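Local coordinates for protein separin (Saccharomyces cerevisiae, PDB 5U1T) that cleaves the SCC1 subunit of cohesin as a caspase-like cysteine protease, releasing sister chromatids at the onset of anaphase, at residues F481-I494 with V506-S518. Sequence-based numbering, arbitrary orientation.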
loop_
_atom_site.group_PDB
_atom_site.type_symbol
_atom_site.label_atom_id
_atom_site.label_comp_id
_atom_site.label_asym_id
_atom_site.label_seq_id
_atom_site.Cartn_x
_atom_site.Cartn_y
_atom_site.Cartn_z
ATOM N N PHE A 481 4.903 -5.789 -30.224
ATOM C CA PHE A 481 4.720 -6.833 -29.232
ATOM C C PHE A 481 3.255 -6.990 -28.845
ATOM O O PHE A 481 2.689 -8.083 -28.942
ATOM C CB PHE A 481 5.534 -6.536 -27.997
ATOM C CG PHE A 481 5.433 -7.597 -26.961
ATOM C CD1 PHE A 481 4.432 -7.550 -25.999
ATOM C CD2 PHE A 481 6.332 -8.648 -26.947
ATOM C CE1 PHE A 481 4.330 -8.519 -25.053
ATOM C CE2 PHE A 481 6.232 -9.625 -25.980
ATOM C CZ PHE A 481 5.224 -9.555 -25.031
ATOM N N ILE A 482 2.662 -5.901 -28.377
ATOM C CA ILE A 482 1.261 -5.906 -28.001
ATOM C C ILE A 482 0.351 -6.349 -29.146
ATOM O O ILE A 482 -0.478 -7.233 -28.961
ATOM C CB ILE A 482 0.815 -4.523 -27.516
ATOM C CG1 ILE A 482 1.386 -4.252 -26.128
ATOM C CG2 ILE A 482 -0.688 -4.437 -27.471
ATOM C CD1 ILE A 482 1.552 -2.782 -25.809
ATOM N N HIS A 483 0.494 -5.763 -30.329
ATOM C CA HIS A 483 -0.519 -5.978 -31.363
ATOM C C HIS A 483 -0.257 -7.157 -32.300
ATOM O O HIS A 483 -1.168 -7.586 -33.015
ATOM C CB HIS A 483 -0.680 -4.719 -32.213
ATOM C CG HIS A 483 -1.143 -3.523 -31.442
ATOM N ND1 HIS A 483 -2.440 -3.054 -31.499
ATOM C CD2 HIS A 483 -0.482 -2.690 -30.602
ATOM C CE1 HIS A 483 -2.555 -1.987 -30.728
ATOM N NE2 HIS A 483 -1.382 -1.746 -30.171
ATOM N N CYS A 484 0.976 -7.664 -32.311
ATOM C CA CYS A 484 1.396 -8.627 -33.325
ATOM C C CYS A 484 2.088 -9.856 -32.759
ATOM O O CYS A 484 1.673 -10.975 -33.048
ATOM C CB CYS A 484 2.319 -7.954 -34.343
ATOM S SG CYS A 484 1.509 -6.729 -35.406
ATOM N N PHE A 485 3.138 -9.655 -31.968
ATOM C CA PHE A 485 3.944 -10.762 -31.456
ATOM C C PHE A 485 3.125 -11.731 -30.623
ATOM O O PHE A 485 3.276 -12.936 -30.740
ATOM C CB PHE A 485 5.112 -10.224 -30.636
ATOM C CG PHE A 485 5.945 -11.283 -29.993
ATOM C CD1 PHE A 485 6.893 -11.968 -30.716
ATOM C CD2 PHE A 485 5.797 -11.577 -28.645
ATOM C CE1 PHE A 485 7.667 -12.938 -30.120
ATOM C CE2 PHE A 485 6.569 -12.541 -28.036
ATOM C CZ PHE A 485 7.501 -13.233 -28.776
ATOM N N THR A 486 2.238 -11.196 -29.798
ATOM C CA THR A 486 1.424 -11.996 -28.871
ATOM C C THR A 486 0.429 -12.923 -29.586
ATOM O O THR A 486 -0.006 -13.941 -29.038
ATOM C CB THR A 486 0.646 -11.084 -27.934
ATOM O OG1 THR A 486 -0.098 -10.147 -28.729
ATOM C CG2 THR A 486 1.594 -10.333 -27.001
ATOM N N ARG A 487 0.086 -12.561 -30.819
ATOM C CA ARG A 487 -0.747 -13.397 -31.681
ATOM C C ARG A 487 -0.002 -14.606 -32.239
ATOM O O ARG A 487 -0.605 -15.489 -32.835
ATOM C CB ARG A 487 -1.288 -12.570 -32.843
ATOM C CG ARG A 487 -1.866 -11.269 -32.392
ATOM C CD ARG A 487 -2.395 -10.488 -33.549
ATOM N NE ARG A 487 -3.803 -10.776 -33.794
ATOM C CZ ARG A 487 -4.794 -10.315 -33.036
ATOM N NH1 ARG A 487 -4.515 -9.554 -31.972
ATOM N NH2 ARG A 487 -6.057 -10.623 -33.334
ATOM N N LEU A 488 1.311 -14.645 -32.070
ATOM C CA LEU A 488 2.076 -15.733 -32.660
ATOM C C LEU A 488 2.092 -16.933 -31.753
ATOM O O LEU A 488 2.399 -18.040 -32.192
ATOM C CB LEU A 488 3.500 -15.296 -32.954
ATOM C CG LEU A 488 3.591 -14.116 -33.905
ATOM C CD1 LEU A 488 5.030 -13.666 -33.931
ATOM C CD2 LEU A 488 3.081 -14.502 -35.280
ATOM N N LYS A 489 1.782 -16.699 -30.483
ATOM C CA LYS A 489 1.774 -17.762 -29.490
ATOM C C LYS A 489 3.026 -18.661 -29.572
ATOM O O LYS A 489 2.920 -19.867 -29.784
ATOM C CB LYS A 489 0.493 -18.598 -29.646
ATOM C CG LYS A 489 -0.745 -17.976 -28.969
ATOM C CD LYS A 489 -2.046 -18.334 -29.694
ATOM C CE LYS A 489 -2.053 -19.783 -30.191
ATOM N NZ LYS A 489 -3.406 -20.234 -30.691
ATOM N N ILE A 490 4.208 -18.069 -29.424
ATOM C CA ILE A 490 5.442 -18.846 -29.474
ATOM C C ILE A 490 6.047 -18.966 -28.070
ATOM O O ILE A 490 5.951 -18.043 -27.245
ATOM C CB ILE A 490 6.467 -18.229 -30.465
ATOM C CG1 ILE A 490 7.280 -17.116 -29.807
ATOM C CG2 ILE A 490 5.763 -17.722 -31.733
ATOM C CD1 ILE A 490 8.098 -16.313 -30.776
ATOM N N THR A 491 6.642 -20.121 -27.786
ATOM C CA THR A 491 7.101 -20.418 -26.430
ATOM C C THR A 491 8.598 -20.678 -26.383
ATOM O O THR A 491 9.147 -20.918 -25.310
ATOM C CB THR A 491 6.355 -21.640 -25.823
ATOM O OG1 THR A 491 6.490 -22.778 -26.688
ATOM C CG2 THR A 491 4.876 -21.322 -25.631
ATOM N N LYS A 492 9.245 -20.658 -27.546
ATOM C CA LYS A 492 10.699 -20.746 -27.640
ATOM C C LYS A 492 11.207 -19.486 -28.334
ATOM O O LYS A 492 10.496 -18.882 -29.142
ATOM C CB LYS A 492 11.144 -21.999 -28.414
ATOM C CG LYS A 492 10.332 -23.275 -28.133
ATOM C CD LYS A 492 10.371 -23.682 -26.652
ATOM C CE LYS A 492 9.103 -24.448 -26.222
ATOM N NZ LYS A 492 8.689 -24.123 -24.801
ATOM N N PHE A 493 12.432 -19.089 -28.012
ATOM C CA PHE A 493 13.101 -17.988 -28.693
ATOM C C PHE A 493 13.267 -18.222 -30.206
ATOM O O PHE A 493 13.896 -19.188 -30.626
ATOM C CB PHE A 493 14.462 -17.767 -28.050
ATOM C CG PHE A 493 15.310 -16.779 -28.756
ATOM C CD1 PHE A 493 15.099 -15.416 -28.578
ATOM C CD2 PHE A 493 16.335 -17.197 -29.586
ATOM C CE1 PHE A 493 15.899 -14.485 -29.236
ATOM C CE2 PHE A 493 17.136 -16.282 -30.238
ATOM C CZ PHE A 493 16.924 -14.934 -30.074
ATOM N N ILE A 494 12.670 -17.341 -31.009
ATOM C CA ILE A 494 12.917 -17.250 -32.445
ATOM C C ILE A 494 13.848 -16.078 -32.682
ATOM O O ILE A 494 13.486 -14.947 -32.366
ATOM C CB ILE A 494 11.616 -16.989 -33.263
ATOM C CG1 ILE A 494 10.581 -18.104 -33.097
ATOM C CG2 ILE A 494 11.946 -16.728 -34.718
ATOM C CD1 ILE A 494 11.180 -19.459 -33.126
ATOM N N VAL A 506 14.433 -5.204 -26.828
ATOM C CA VAL A 506 13.184 -4.634 -26.371
ATOM C C VAL A 506 12.044 -5.617 -26.553
ATOM O O VAL A 506 11.220 -5.762 -25.661
ATOM C CB VAL A 506 12.864 -3.310 -27.091
ATOM C CG1 VAL A 506 11.476 -2.837 -26.757
ATOM C CG2 VAL A 506 13.887 -2.254 -26.705
ATOM N N LEU A 507 11.996 -6.326 -27.678
ATOM C CA LEU A 507 10.877 -7.251 -27.917
ATOM C C LEU A 507 10.885 -8.452 -26.967
ATOM O O LEU A 507 9.853 -8.780 -26.414
ATOM C CB LEU A 507 10.853 -7.755 -29.364
ATOM C CG LEU A 507 9.681 -8.697 -29.694
ATOM C CD1 LEU A 507 8.472 -7.958 -30.213
ATOM C CD2 LEU A 507 10.102 -9.781 -30.660
ATOM N N TYR A 508 12.019 -9.115 -26.777
ATOM C CA TYR A 508 12.019 -10.283 -25.909
ATOM C C TYR A 508 12.123 -9.887 -24.435
ATOM O O TYR A 508 11.723 -10.646 -23.553
ATOM C CB TYR A 508 13.143 -11.249 -26.290
ATOM C CG TYR A 508 12.763 -12.169 -27.431
ATOM C CD1 TYR A 508 11.956 -13.280 -27.210
ATOM C CD2 TYR A 508 13.193 -11.923 -28.740
ATOM C CE1 TYR A 508 11.585 -14.128 -28.251
ATOM C CE2 TYR A 508 12.829 -12.777 -29.786
ATOM C CZ TYR A 508 12.023 -13.880 -29.531
ATOM O OH TYR A 508 11.641 -14.740 -30.550
ATOM N N GLY A 509 12.649 -8.696 -24.178
ATOM C CA GLY A 509 12.617 -8.123 -22.852
ATOM C C GLY A 509 11.196 -8.095 -22.312
ATOM O O GLY A 509 10.971 -8.403 -21.147
ATOM N N ASN A 510 10.240 -7.742 -23.172
ATOM C CA ASN A 510 8.831 -7.686 -22.800
ATOM C C ASN A 510 8.151 -9.043 -22.777
ATOM O O ASN A 510 7.013 -9.152 -22.341
ATOM C CB ASN A 510 8.061 -6.773 -23.750
ATOM C CG ASN A 510 8.157 -5.314 -23.359
ATOM O OD1 ASN A 510 9.021 -4.574 -23.838
ATOM N ND2 ASN A 510 7.269 -4.889 -22.472
ATOM N N SER A 511 8.841 -10.076 -23.243
ATOM C CA SER A 511 8.234 -11.398 -23.315
ATOM C C SER A 511 8.481 -12.206 -22.042
ATOM O O SER A 511 9.331 -11.867 -21.219
ATOM C CB SER A 511 8.758 -12.179 -24.532
ATOM O OG SER A 511 9.996 -12.819 -24.254
ATOM N N SER A 512 7.732 -13.294 -21.900
ATOM C CA SER A 512 7.899 -14.196 -20.769
ATOM C C SER A 512 8.564 -15.491 -21.212
ATOM O O SER A 512 8.581 -16.463 -20.464
ATOM C CB SER A 512 6.552 -14.512 -20.121
ATOM O OG SER A 512 5.761 -15.331 -20.981
ATOM N N ILE A 513 9.093 -15.503 -22.430
ATOM C CA ILE A 513 9.757 -16.683 -22.965
ATOM C C ILE A 513 10.994 -16.978 -22.138
ATOM O O ILE A 513 11.736 -16.072 -21.793
ATOM C CB ILE A 513 10.125 -16.498 -24.451
ATOM C CG1 ILE A 513 8.849 -16.222 -25.262
ATOM C CG2 ILE A 513 10.878 -17.714 -24.966
ATOM C CD1 ILE A 513 9.077 -15.983 -26.743
ATOM N N GLU A 514 11.204 -18.250 -21.820
ATOM C CA GLU A 514 12.183 -18.655 -20.818
ATOM C C GLU A 514 13.650 -18.364 -21.161
ATOM O O GLU A 514 14.269 -17.487 -20.531
ATOM C CB GLU A 514 12.024 -20.151 -20.522
ATOM C CG GLU A 514 10.700 -20.516 -19.825
ATOM C CD GLU A 514 10.522 -22.038 -19.599
ATOM O OE1 GLU A 514 11.337 -22.838 -20.155
ATOM O OE2 GLU A 514 9.563 -22.424 -18.863
ATOM N N ASN A 515 14.216 -19.096 -22.123
ATOM C CA ASN A 515 15.659 -19.010 -22.388
ATOM C C ASN A 515 16.044 -18.172 -23.598
ATOM O O ASN A 515 16.322 -18.694 -24.675
ATOM C CB ASN A 515 16.257 -20.404 -22.566
ATOM C CG ASN A 515 16.018 -21.293 -21.362
ATOM O OD1 ASN A 515 15.401 -22.354 -21.482
ATOM N ND2 ASN A 515 16.503 -20.868 -20.195
ATOM N N ILE A 516 16.090 -16.867 -23.405
ATOM C CA ILE A 516 16.582 -15.974 -24.428
ATOM C C ILE A 516 18.107 -15.908 -24.366
ATOM O O ILE A 516 18.669 -15.774 -23.288
ATOM C CB ILE A 516 15.960 -14.595 -24.258
ATOM C CG1 ILE A 516 14.469 -14.696 -24.549
ATOM C CG2 ILE A 516 16.611 -13.605 -25.184
ATOM C CD1 ILE A 516 13.644 -13.855 -23.647
ATOM N N PRO A 517 18.785 -16.046 -25.523
ATOM C CA PRO A 517 20.253 -15.956 -25.542
ATOM C C PRO A 517 20.759 -14.512 -25.481
ATOM O O PRO A 517 21.446 -14.061 -26.399
ATOM C CB PRO A 517 20.622 -16.612 -26.873
ATOM C CG PRO A 517 19.437 -16.396 -27.735
ATOM C CD PRO A 517 18.236 -16.434 -26.836
ATOM N N SER A 518 20.434 -13.798 -24.408
ATOM C CA SER A 518 20.737 -12.374 -24.336
ATOM C C SER A 518 22.234 -12.115 -24.262
ATOM O O SER A 518 22.694 -11.041 -24.642
ATOM C CB SER A 518 20.030 -11.731 -23.137
ATOM O OG SER A 518 20.425 -12.332 -21.915
#
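Phe-481 and Leu-507, their CA atoms 6.3 Å apart, bring the last turns of two helices together, and the loops that follow stay close, with Thr-491 beside Ile-513 and Phe-493 beside Ile-516. Tyr-508 stands in the middle of an aromatic cluster. Phe-485 points its edge at the tyrosine face in a T-shaped pair, planes at 78°, while Phe-493 meets the same ring obliquely, its CD1 over the ring centre. The tyrosine hydroxyl donates to the backbone carbonyl of Ile-494, OH to O 2.6 Å, tilted about 20° from the carbonyl plane; this ties the backbone at Ile-494 to helix 501-509. Phe-493 is also covered by Pro-517, whose CD sits over the ring centre in a CH-pi contact, 3.4 Å from the centroid. At the helical end, CG anti to the backbone N (chi1 -178°) carries the Phe-481 ring across to Asn-510, whose CB lies over one face, and to CD1 of Leu-507 at the ring's edge. Ile-513 packs against both helix and loop: its CD1 meets the edge of Phe-485, and lies 3.7 Å from CG1 of Ile-490. The ends of helices 470-485 and 501-509 and the loops after them thus pack together within the helical domain. Helix 448-458 packs against Leu-488 and Ile-490, and helix 523-533 against Asn-510 and Ile-516, its Arg-533 bonding the carbonyls of Ser-511 and Ile-513.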